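Local coordinates for TraM protein (Plasmid R64, PDB 3WZ3) that probably serves, through the periplasmic part described here, as an inner-membrane complex component of a plasmid-encoded type IVB secretion system, at residues 22-33 / 48-58. Numbering follows the deposited sequence.
Sequences FNLDFVHYRSQI and YVNALQASNIL
F22 meets Y48 in an offset edge-to-face pair: the ring planes stand at 81°, the centroids lie 5.5 Å apart, and the edge of Y48 is turned toward the face of F22. CB of A51 sits at the edge of the F22 ring near CZ; CD2 of L52 comes obliquely to CE1 of F22, at 4.1 Å. With CG anti to the backbone N (chi1 173°), Y48 sends its ring across to segment 22-33; its hydroxyl is hydrogen-bonded to the carbonyl O of A21, just before that segment. L24 approaches that hydroxyl from the opposite direction, CD2 of L24 standing 4.0 Å from OH of Y48, while its other methyl, CD1, packs loosely near CD2 of L52 and CG2 of I57. OD1 of D25 accepts from N of V27, an Asx turn, and also from N of H28, which extends it to an Asx motif; OE1 of Q32 takes the N-H of D25 in its carbonyl plane, at 2.7 Å and 171°, tying the loop to helix 29-35. Y29 then crosses L58, CD2 to CD2, and a water joins OH of Y29 to O of L58, the latter bond weak. I33 uses both branches: CG1 lies 3.5 Å from OH of Y48 and, at the end of the same branch, CD1 is 3.7 Å from CD2 of L58 and meets CD1 of L52 tip to tip, while the CG2 methyl borders the Y48 ring. In 48-58 a Schellman motif (I57 N to L52 O, N56 N to Q53 O) ends helix 42-54 just before helix 57-64, which carries L58. F22 and A51 also touch F114 of strand 110-120, placing this apolar packing beside the four-stranded antiparallel sheet, consistent with the NTF2-like fold expected of the DotI/IcmL family.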
loop_
_atom_site.group_PDB
_atom_site.type_symbol
_atom_site.label_atom_id
_atom_site.label_comp_id
_atom_site.label_asym_id
_atom_site.label_seq_id
_atom_site.Cartn_x
_atom_site.Cartn_y
_atom_site.Cartn_z
ATOM N N PHE A 22 3.156 -4.471 -2.578
ATOM C CA PHE A 22 4.351 -5.100 -2.037
ATOM C C PHE A 22 4.605 -6.522 -2.523
ATOM O O PHE A 22 5.434 -7.226 -1.974
ATOM C CB PHE A 22 4.371 -4.990 -0.507
ATOM C CG PHE A 22 4.466 -3.571 -0.028
ATOM C CD1 PHE A 22 5.611 -2.829 -0.253
ATOM C CD2 PHE A 22 3.402 -2.978 0.608
ATOM C CE1 PHE A 22 5.688 -1.497 0.163
ATOM C CE2 PHE A 22 3.472 -1.658 1.033
ATOM C CZ PHE A 22 4.622 -0.917 0.807
ATOM N N ASN A 23 3.929 -6.902 -3.603
ATOM C CA ASN A 23 4.282 -8.094 -4.373
ATOM C C ASN A 23 4.748 -7.687 -5.758
ATOM O O ASN A 23 3.944 -7.415 -6.636
ATOM C CB ASN A 23 3.116 -9.075 -4.405
ATOM C CG ASN A 23 2.917 -9.745 -3.055
ATOM O OD1 ASN A 23 3.582 -10.729 -2.740
ATOM N ND2 ASN A 23 2.026 -9.197 -2.242
ATOM N N LEU A 24 6.065 -7.622 -5.915
ATOM C CA LEU A 24 6.682 -7.031 -7.093
ATOM C C LEU A 24 7.627 -8.023 -7.745
ATOM O O LEU A 24 8.345 -8.780 -7.075
ATOM C CB LEU A 24 7.464 -5.780 -6.704
ATOM C CG LEU A 24 6.660 -4.647 -6.060
ATOM C CD1 LEU A 24 7.629 -3.547 -5.636
ATOM C CD2 LEU A 24 5.560 -4.093 -6.977
ATOM N N ASP A 25 7.631 -7.990 -9.070
ATOM C CA ASP A 25 8.432 -8.909 -9.868
ATOM C C ASP A 25 9.720 -8.226 -10.335
ATOM O O ASP A 25 9.693 -7.062 -10.735
ATOM C CB ASP A 25 7.606 -9.309 -11.080
ATOM C CG ASP A 25 8.311 -10.288 -11.965
ATOM O OD1 ASP A 25 9.009 -9.834 -12.893
ATOM O OD2 ASP A 25 8.144 -11.509 -11.742
ATOM N N PHE A 26 10.848 -8.946 -10.325
ATOM C CA PHE A 26 12.117 -8.286 -10.660
ATOM C C PHE A 26 12.197 -7.760 -12.096
ATOM O O PHE A 26 12.989 -6.858 -12.377
ATOM C CB PHE A 26 13.343 -9.143 -10.318
ATOM C CG PHE A 26 13.645 -10.221 -11.323
ATOM C CD1 PHE A 26 13.004 -11.449 -11.257
ATOM C CD2 PHE A 26 14.593 -10.021 -12.310
ATOM C CE1 PHE A 26 13.291 -12.457 -12.179
ATOM C CE2 PHE A 26 14.884 -11.020 -13.222
ATOM C CZ PHE A 26 14.232 -12.235 -13.155
ATOM N N VAL A 27 11.366 -8.307 -12.987
ATOM C CA VAL A 27 11.303 -7.814 -14.355
ATOM C C VAL A 27 10.268 -6.695 -14.503
ATOM O O VAL A 27 10.568 -5.646 -15.073
ATOM C CB VAL A 27 10.998 -8.955 -15.356
ATOM C CG1 VAL A 27 10.868 -8.394 -16.781
ATOM C CG2 VAL A 27 12.108 -10.016 -15.302
ATOM N N HIS A 28 9.062 -6.903 -13.963
ATOM C CA HIS A 28 7.941 -6.017 -14.251
ATOM C C HIS A 28 7.594 -5.013 -13.165
ATOM O O HIS A 28 6.590 -4.327 -13.283
ATOM C CB HIS A 28 6.712 -6.864 -14.609
ATOM C CG HIS A 28 6.968 -7.774 -15.765
ATOM N ND1 HIS A 28 6.990 -7.315 -17.068
ATOM C CD2 HIS A 28 7.277 -9.094 -15.825
ATOM C CE1 HIS A 28 7.282 -8.315 -17.877
ATOM N NE2 HIS A 28 7.467 -9.404 -17.154
ATOM N N TYR A 29 8.439 -4.910 -12.141
ATOM C CA TYR A 29 8.115 -4.039 -10.994
ATOM C C TYR A 29 7.763 -2.581 -11.350
ATOM O O TYR A 29 6.859 -1.995 -10.745
ATOM C CB TYR A 29 9.222 -4.068 -9.947
ATOM C CG TYR A 29 10.503 -3.381 -10.361
ATOM C CD1 TYR A 29 11.443 -4.039 -11.146
ATOM C CD2 TYR A 29 10.786 -2.087 -9.949
ATOM C CE1 TYR A 29 12.633 -3.416 -11.513
ATOM C CE2 TYR A 29 11.966 -1.456 -10.316
ATOM C CZ TYR A 29 12.875 -2.122 -11.094
ATOM O OH TYR A 29 14.045 -1.489 -11.462
ATOM N N ARG A 30 8.432 -1.985 -12.331
ATOM C CA ARG A 30 8.108 -0.590 -12.685
ATOM C C ARG A 30 6.689 -0.443 -13.217
ATOM O O ARG A 30 5.983 0.531 -12.920
ATOM C CB ARG A 30 9.082 -0.056 -13.719
ATOM C CG ARG A 30 10.483 -0.030 -13.209
ATOM C CD ARG A 30 11.357 0.892 -14.023
ATOM N NE ARG A 30 12.652 1.038 -13.370
ATOM C CZ ARG A 30 12.881 1.833 -12.326
ATOM N NH1 ARG A 30 14.097 1.881 -11.799
ATOM N NH2 ARG A 30 11.902 2.576 -11.803
ATOM N N SER A 31 6.255 -1.417 -14.005
ATOM C CA SER A 31 4.929 -1.401 -14.582
ATOM C C SER A 31 3.879 -1.731 -13.509
ATOM O O SER A 31 2.787 -1.157 -13.480
ATOM C CB SER A 31 4.853 -2.413 -15.738
ATOM O OG SER A 31 5.878 -2.170 -16.700
ATOM N N GLN A 32 4.227 -2.639 -12.607
ATOM C CA GLN A 32 3.338 -2.927 -11.487
ATOM C C GLN A 32 3.123 -1.684 -10.649
ATOM O O GLN A 32 1.987 -1.356 -10.292
ATOM C CB GLN A 32 3.895 -4.062 -10.635
ATOM C CG GLN A 32 3.884 -5.442 -11.364
ATOM C CD GLN A 32 4.680 -6.486 -10.609
ATOM O OE1 GLN A 32 5.873 -6.306 -10.348
ATOM N NE2 GLN A 32 4.022 -7.598 -10.238
ATOM N N ILE A 33 4.211 -0.985 -10.342
ATOM C CA ILE A 33 4.110 0.229 -9.520
ATOM C C ILE A 33 3.272 1.325 -10.187
ATOM O O ILE A 33 2.339 1.869 -9.569
ATOM C CB ILE A 33 5.511 0.726 -9.143
ATOM C CG1 ILE A 33 6.127 -0.217 -8.115
ATOM C CG2 ILE A 33 5.440 2.153 -8.608
ATOM C CD1 ILE A 33 7.641 -0.065 -7.903
ATOM N N TYR A 48 3.971 5.613 -0.271
ATOM C CA TYR A 48 4.396 4.320 -0.818
ATOM C C TYR A 48 5.855 4.400 -1.303
ATOM O O TYR A 48 6.659 3.532 -0.999
ATOM C CB TYR A 48 3.443 3.943 -1.959
ATOM C CG TYR A 48 3.782 2.723 -2.783
ATOM C CD1 TYR A 48 4.197 1.544 -2.183
ATOM C CD2 TYR A 48 3.583 2.727 -4.154
ATOM C CE1 TYR A 48 4.467 0.417 -2.936
ATOM C CE2 TYR A 48 3.851 1.589 -4.927
ATOM C CZ TYR A 48 4.296 0.445 -4.297
ATOM O OH TYR A 48 4.561 -0.688 -5.040
ATOM N N VAL A 49 6.201 5.451 -2.044
ATOM C CA VAL A 49 7.564 5.609 -2.533
ATOM C C VAL A 49 8.532 5.693 -1.351
ATOM O O VAL A 49 9.600 5.074 -1.380
ATOM C CB VAL A 49 7.677 6.851 -3.448
ATOM C CG1 VAL A 49 9.158 7.157 -3.769
ATOM C CG2 VAL A 49 6.867 6.657 -4.729
ATOM N N ASN A 50 8.169 6.439 -0.307
ATOM C CA ASN A 50 8.976 6.494 0.913
ATOM C C ASN A 50 9.178 5.121 1.546
ATOM O O ASN A 50 10.299 4.809 1.983
ATOM C CB ASN A 50 8.364 7.458 1.934
ATOM C CG ASN A 50 9.292 7.720 3.118
ATOM O OD1 ASN A 50 10.397 8.223 2.943
ATOM N ND2 ASN A 50 8.838 7.383 4.316
ATOM N N ALA A 51 8.115 4.315 1.613
ATOM C CA ALA A 51 8.212 2.976 2.198
ATOM C C ALA A 51 9.161 2.077 1.392
ATOM O O ALA A 51 9.955 1.309 1.963
ATOM C CB ALA A 51 6.829 2.336 2.324
ATOM N N LEU A 52 9.093 2.170 0.065
ATOM C CA LEU A 52 10.007 1.406 -0.771
ATOM C C LEU A 52 11.449 1.852 -0.486
ATOM O O LEU A 52 12.332 1.018 -0.286
ATOM C CB LEU A 52 9.651 1.602 -2.250
ATOM C CG LEU A 52 8.334 0.999 -2.740
ATOM C CD1 LEU A 52 8.031 1.528 -4.127
ATOM C CD2 LEU A 52 8.401 -0.529 -2.706
ATOM N N GLN A 53 11.686 3.157 -0.442
ATOM C CA GLN A 53 13.044 3.667 -0.210
ATOM C C GLN A 53 13.580 3.288 1.167
ATOM O O GLN A 53 14.780 2.988 1.337
ATOM C CB GLN A 53 13.072 5.177 -0.408
ATOM C CG GLN A 53 14.385 5.830 -0.017
ATOM C CD GLN A 53 15.527 5.450 -0.922
ATOM O OE1 GLN A 53 15.335 5.160 -2.100
ATOM N NE2 GLN A 53 16.742 5.467 -0.375
ATOM N N ALA A 54 12.710 3.280 2.166
ATOM C CA ALA A 54 13.182 3.029 3.525
ATOM C C ALA A 54 13.733 1.617 3.680
ATOM O O ALA A 54 14.573 1.382 4.554
ATOM C CB ALA A 54 12.074 3.290 4.530
ATOM N N SER A 55 13.239 0.688 2.865
ATOM C CA SER A 55 13.769 -0.680 2.835
ATOM C C SER A 55 14.688 -0.956 1.645
ATOM O O SER A 55 15.011 -2.112 1.374
ATOM C CB SER A 55 12.630 -1.702 2.854
ATOM O OG SER A 55 11.971 -1.697 4.119
ATOM N N ASN A 56 15.090 0.101 0.944
ATOM C CA ASN A 56 15.969 -0.020 -0.216
ATOM C C ASN A 56 15.452 -1.045 -1.218
ATOM O O ASN A 56 16.224 -1.779 -1.842
ATOM C CB ASN A 56 17.391 -0.379 0.218
ATOM C CG ASN A 56 18.401 -0.044 -0.837
ATOM O OD1 ASN A 56 18.209 0.893 -1.618
ATOM N ND2 ASN A 56 19.485 -0.817 -0.886
ATOM N N ILE A 57 14.134 -1.084 -1.403
ATOM C CA ILE A 57 13.530 -2.110 -2.257
ATOM C C ILE A 57 13.898 -2.024 -3.726
ATOM O O ILE A 57 14.309 -3.021 -4.310
ATOM C CB ILE A 57 11.991 -2.074 -2.133
ATOM C CG1 ILE A 57 11.572 -2.399 -0.706
ATOM C CG2 ILE A 57 11.329 -2.996 -3.160
ATOM C CD1 ILE A 57 12.040 -3.732 -0.248
ATOM N N LEU A 58 13.731 -0.856 -4.334
ATOM C CA LEU A 58 13.889 -0.751 -5.777
ATOM C C LEU A 58 15.317 -1.036 -6.198
ATOM O O LEU A 58 15.538 -1.718 -7.190
ATOM C CB LEU A 58 13.449 0.628 -6.273
ATOM C CG LEU A 58 11.967 0.916 -6.049
ATOM C CD1 LEU A 58 11.662 2.285 -6.630
ATOM C CD2 LEU A 58 11.130 -0.165 -6.693
HETATM O O HOH W 1 15.299 0.124 -9.334
#